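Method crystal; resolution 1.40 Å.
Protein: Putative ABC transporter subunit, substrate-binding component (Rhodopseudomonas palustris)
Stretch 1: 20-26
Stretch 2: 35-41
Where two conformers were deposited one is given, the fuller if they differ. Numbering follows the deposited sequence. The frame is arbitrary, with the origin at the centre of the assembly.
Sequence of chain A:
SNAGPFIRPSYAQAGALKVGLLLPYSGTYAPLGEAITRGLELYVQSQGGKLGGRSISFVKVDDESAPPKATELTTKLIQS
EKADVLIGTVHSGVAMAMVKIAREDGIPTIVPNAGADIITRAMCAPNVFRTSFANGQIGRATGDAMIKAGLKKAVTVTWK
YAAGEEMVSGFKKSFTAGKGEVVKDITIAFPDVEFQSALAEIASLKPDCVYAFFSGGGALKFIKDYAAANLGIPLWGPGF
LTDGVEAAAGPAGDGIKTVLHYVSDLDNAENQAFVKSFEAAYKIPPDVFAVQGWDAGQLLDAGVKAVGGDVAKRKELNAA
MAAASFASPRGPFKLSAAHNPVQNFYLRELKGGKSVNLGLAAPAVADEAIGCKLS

Stretch 1, residues 20-26: GLLLPYS
Stretch 2, residues 35-41: AITRGLE

The end of a strand and a helix from one chain pack against each other in this substrate-binding component. Residues 20-23 form the end of a strand that begins earlier in the chain, and Pro24, Tyr25 and Ser26 leave it as loop. Residues 35-41 lie within a helix that extends beyond both ends of the stretch. The two axes run nearly antiparallel, at 155° between N-to-C directions, and approach to 10.3 Å, a spacing filled by side chains. Register is set by Leu21 and Thr37, whose CA atoms lie 8.2 Å apart. About 244 Å² is buried, both sides summed.

The strand backbone is extended: phi/psi is -81/128 at Gly20, -115/110 at Leu21, -103/107 at Leu22 and -149/162 at Leu23. This alternation turns the CA-to-CB bonds of Leu21 and Leu23 toward the helix and leaves Leu22 (chi1 t, chi2 p) out of reach. Pro24 continues at -78/107 with a C-gamma endo ring; Tyr25, at -101/0, breaks the extended course, and Ser26 follows at -141/168 with chi1 p. The helix keeps phi between -58 and -68° and psi between -39 and -46°, with backbone hydrogen bonds from Gly39 N to Ala35 O (2.9 Å), Leu40 N to Ile36 O (3.0 Å) and Glu41 N to Thr37 O (2.8 Å). Its turn brings Ile36, Thr37 and Leu40 toward the strand, while Ala35, Arg38 and Gly39 make no contact.

Leu21 and Leu23 share the m,t rotamer, with chi1/chi2 of -60/-169° and -70/169°. In Leu21 it carries CD2 to 3.7 Å from Leu40 CD2 and leaves CD1 4.2 Å from Thr37 OG1. Leu40, in the given one of two deposited conformers, is t,p (179/56°), which places its CD2 in that apolar contact. In Leu23, CD1 is the atom nearest both helix partners, 4.0 Å from Ile36 CG2 and 3.4 Å from Thr37 OG1. Ile36 is m,t (-68/165°), and both branches face Leu23: Ile36 CG2 lies 4.0 Å from Leu23 CD1, and Ile36 CD1 lies 4.1 Å from Leu23 CD2. The antiparallel course thus pairs the later strand leucine with the earlier helix residue, and Leu21 with Leu40.

Thr37, which follows Ile36 in the helix, has the largest covered area, 59 Å². Its chi1 of -59° (m) directs OG1 to the tyrosine hydroxyl: Tyr25 OH donates a hydrogen bond to Thr37 OG1 at 2.7 Å, the only hydrogen bond across the contact. Thr37 OG1 also bonds to a residue just outside the stretches. Tyr25 reaches it although its CA-to-CB bond points sideways, because chi1 of -69° (m) and chi2 of -69° lay the ring back along the strand, with OG1 at the ring edge, near its plane.

Glu41 (m,t, chi3 -33°) also starts sideways; its end comes nearer without making contact, and OE2 bonds elsewhere in the structure. Arg38 (m,t,t, chi4 -176°) is extended and stays out of reach of the strand.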

ATOM      1  N   GLY A  20      -8.381  15.927  -6.183  1.00 14.76           N
ATOM      2  CA  GLY A  20      -7.085  16.289  -5.675  1.00 13.73           C
ATOM      3  C   GLY A  20      -6.261  15.069  -5.378  1.00 12.90           C
ATOM      4  O   GLY A  20      -6.755  14.186  -4.687  1.00 14.81           O
ATOM      5  N   LEU A  21      -5.056  15.008  -5.909  1.00 10.99           N
ATOM      6  CA  LEU A  21      -4.156  13.873  -5.724  1.00 12.54           C
ATOM      7  C   LEU A  21      -2.988  14.345  -4.971  1.00 13.17           C
ATOM      8  O   LEU A  21      -2.176  15.117  -5.505  1.00 16.04           O
ATOM      9  CB  LEU A  21      -3.663  13.267  -7.018  1.00 15.11           C
ATOM     10  CG  LEU A  21      -4.614  12.703  -8.015  1.00 15.57           C
ATOM     11  CD1 LEU A  21      -3.835  11.911  -9.091  1.00 15.94           C
ATOM     12  CD2 LEU A  21      -5.566  11.766  -7.314  1.00 16.51           C
ATOM     13  N   LEU A  22      -2.855  13.933  -3.733  1.00 10.78           N
ATOM     14  CA  LEU A  22      -1.693  14.246  -2.920  1.00 11.42           C
ATOM     15  C   LEU A  22      -0.830  13.006  -2.872  1.00 10.06           C
ATOM     16  O   LEU A  22      -1.199  12.012  -2.232  1.00 10.08           O
ATOM     17  CB  LEU A  22      -2.129  14.644  -1.505  1.00 11.62           C
ATOM     18  CG  LEU A  22      -1.025  15.071  -0.537  1.00 12.32           C
ATOM     19  CD1 LEU A  22      -0.386  16.386  -0.986  1.00 14.12           C
ATOM     20  CD2 LEU A  22      -1.497  15.176   0.930  1.00 15.65           C
ATOM     21  N   LEU A  23       0.280  13.039  -3.576  1.00  9.43           N
ATOM     22  CA  LEU A  23       1.111  11.854  -3.760  1.00  8.43           C
ATOM     23  C   LEU A  23       2.537  12.276  -3.882  1.00  9.91           C
ATOM     24  O   LEU A  23       2.803  13.443  -4.201  1.00 10.14           O
ATOM     25  CB  LEU A  23       0.694  11.063  -5.014  1.00  8.77           C
ATOM     26  CG  LEU A  23      -0.656  10.333  -4.939  1.00  9.76           C
ATOM     27  CD1 LEU A  23      -1.033   9.854  -6.324  1.00 11.00           C
ATOM     28  CD2 LEU A  23      -0.529   9.173  -3.967  1.00 10.19           C
ATOM     29  N   PRO A  24       3.472  11.333  -3.678  1.00  8.77           N
ATOM     30  CA  PRO A  24       4.883  11.650  -3.916  1.00  9.98           C
ATOM     31  C   PRO A  24       5.208  11.627  -5.395  1.00 11.27           C
ATOM     32  O   PRO A  24       5.294  10.558  -5.986  1.00 12.10           O
ATOM     33  CB  PRO A  24       5.623  10.575  -3.144  1.00 11.07           C
ATOM     34  CG  PRO A  24       4.674   9.403  -3.131  1.00  9.77           C
ATOM     35  CD  PRO A  24       3.293   9.994  -3.087  1.00  9.72           C
ATOM     36  N   TYR A  25       5.411  12.803  -5.989  1.00 10.33           N
ATOM     37  CA  TYR A  25       5.835  12.894  -7.392  1.00 12.03           C
ATOM     38  C   TYR A  25       7.336  13.178  -7.477  1.00 13.71           C
ATOM     39  O   TYR A  25       7.855  13.423  -8.552  1.00 18.73           O
ATOM     40  CB  TYR A  25       5.032  13.971  -8.121  1.00 11.92           C
ATOM     41  CG  TYR A  25       3.572  13.560  -8.301  1.00 10.70           C
ATOM     42  CD1 TYR A  25       3.240  12.523  -9.177  1.00 12.00           C
ATOM     43  CD2 TYR A  25       2.520  14.176  -7.608  1.00  9.65           C
ATOM     44  CE1 TYR A  25       1.929  12.102  -9.341  1.00 10.65           C
ATOM     45  CE2 TYR A  25       1.199  13.742  -7.807  1.00 10.63           C
ATOM     46  CZ  TYR A  25       0.943  12.705  -8.679  1.00 10.78           C
ATOM     47  OH  TYR A  25      -0.352  12.286  -8.868  1.00 12.06           O
ATOM     48  N   SER A  26       7.984  13.283  -6.327  1.00 11.97           N
ATOM     49  CA  SER A  26       9.423  13.426  -6.241  1.00 10.86           C
ATOM     50  C   SER A  26       9.890  12.605  -5.059  1.00 11.44           C
ATOM     51  O   SER A  26       9.105  12.181  -4.220  1.00 12.07           O
ATOM     52  CB  SER A  26       9.829  14.902  -6.051  1.00 11.90           C
ATOM     53  OG  SER A  26       9.342  15.389  -4.828  1.00 12.66           O
ATOM     54  N   ALA A  35       2.982   4.991 -10.035  1.00  9.52           N
ATOM     55  CA  ALA A  35       2.156   3.797 -10.239  1.00  8.74           C
ATOM     56  C   ALA A  35       0.689   4.010  -9.831  1.00  7.88           C
ATOM     57  O   ALA A  35      -0.213   3.566 -10.530  1.00  8.40           O
ATOM     58  CB  ALA A  35       2.761   2.632  -9.467  1.00  9.09           C
ATOM     59  N   ILE A  36       0.480   4.657  -8.703  1.00  6.44           N
ATOM     60  CA  ILE A  36      -0.891   4.927  -8.231  1.00  6.99           C
ATOM     61  C   ILE A  36      -1.607   5.830  -9.215  1.00  8.40           C
ATOM     62  O   ILE A  36      -2.784   5.604  -9.540  1.00  9.46           O
ATOM     63  CB  ILE A  36      -0.853   5.555  -6.816  1.00  7.65           C
ATOM     64  CG1 ILE A  36      -0.352   4.500  -5.794  1.00  8.02           C
ATOM     65  CG2 ILE A  36      -2.226   6.088  -6.422  1.00  9.04           C
ATOM     66  CD1 ILE A  36       0.045   5.116  -4.487  1.00  8.52           C
ATOM     67  N   THR A  37      -0.924   6.881  -9.656  1.00  8.88           N
ATOM     68  CA  THR A  37      -1.534   7.803 -10.605  1.00  8.79           C
ATOM     69  C   THR A  37      -1.882   7.100 -11.931  1.00 10.15           C
ATOM     70  O   THR A  37      -2.984   7.305 -12.505  1.00 10.85           O
ATOM     71  CB  THR A  37      -0.590   8.983 -10.856  1.00 10.80           C
ATOM     72  OG1 THR A  37      -0.323   9.653  -9.616  1.00 11.04           O
ATOM     73  CG2 THR A  37      -1.195  10.008 -11.812  1.00 12.15           C
ATOM     74  N   ARG A  38      -0.981   6.225 -12.375  1.00  9.55           N
ATOM     75  CA  ARG A  38      -1.234   5.440 -13.588  1.00  9.32           C
ATOM     76  C   ARG A  38      -2.437   4.532 -13.445  1.00 10.95           C
ATOM     77  O   ARG A  38      -3.287   4.450 -14.349  1.00 10.90           O
ATOM     78  CB  ARG A  38      -0.007   4.615 -13.993  1.00  9.98           C
ATOM     79  CG  ARG A  38       1.152   5.419 -14.612  1.00 10.42           C
ATOM     80  CD  ARG A  38       2.349   4.519 -14.783  1.00 10.96           C
ATOM     81  NE  ARG A  38       3.363   5.167 -15.586  1.00 12.93           N
ATOM     82  CZ  ARG A  38       4.495   4.590 -15.969  1.00 14.10           C
ATOM     83  NH1 ARG A  38       4.831   3.383 -15.515  1.00 15.25           N
ATOM     84  NH2 ARG A  38       5.321   5.258 -16.801  1.00 17.45           N
ATOM     85  N   GLY A  39      -2.523   3.845 -12.323  1.00 10.01           N
ATOM     86  CA  GLY A  39      -3.689   3.004 -12.092  1.00  9.57           C
ATOM     87  C   GLY A  39      -5.008   3.781 -12.134  1.00 10.80           C
ATOM     88  O   GLY A  39      -5.997   3.345 -12.740  1.00 10.48           O
ATOM     89  N   LEU A  40      -5.023   4.926 -11.479  0.57 11.39           N
ATOM     90  CA  LEU A  40      -6.228   5.746 -11.433  0.57 11.86           C
ATOM     91  C   LEU A  40      -6.569   6.331 -12.813  0.57 13.16           C
ATOM     92  O   LEU A  40      -7.734   6.323 -13.246  0.57 14.00           O
ATOM     93  CB  LEU A  40      -6.022   6.829 -10.387  0.57 12.90           C
ATOM     94  CG  LEU A  40      -7.158   7.814 -10.191  0.57 13.40           C
ATOM     95  CD1 LEU A  40      -8.466   7.115  -9.857  0.57 12.60           C
ATOM     96  CD2 LEU A  40      -6.726   8.734  -9.083  0.57 14.13           C
ATOM     97  N   GLU A  41      -5.563   6.828 -13.528  1.00 12.30           N
ATOM     98  CA  GLU A  41      -5.804   7.386 -14.852  1.00 14.43           C
ATOM     99  C   GLU A  41      -6.237   6.308 -15.839  1.00 13.94           C
ATOM    100  O   GLU A  41      -7.072   6.543 -16.707  1.00 15.28           O
ATOM    101  CB  GLU A  41      -4.549   8.099 -15.365  1.00 15.17           C
ATOM    102  CG  GLU A  41      -4.292   9.373 -14.565  1.00 19.11           C
ATOM    103  CD  GLU A  41      -3.019  10.123 -14.965  1.00 22.98           C
ATOM    104  OE1 GLU A  41      -2.020   9.499 -15.364  1.00 25.93           O
ATOM    105  OE2 GLU A  41      -3.029  11.366 -14.826  1.00 25.00           O
TER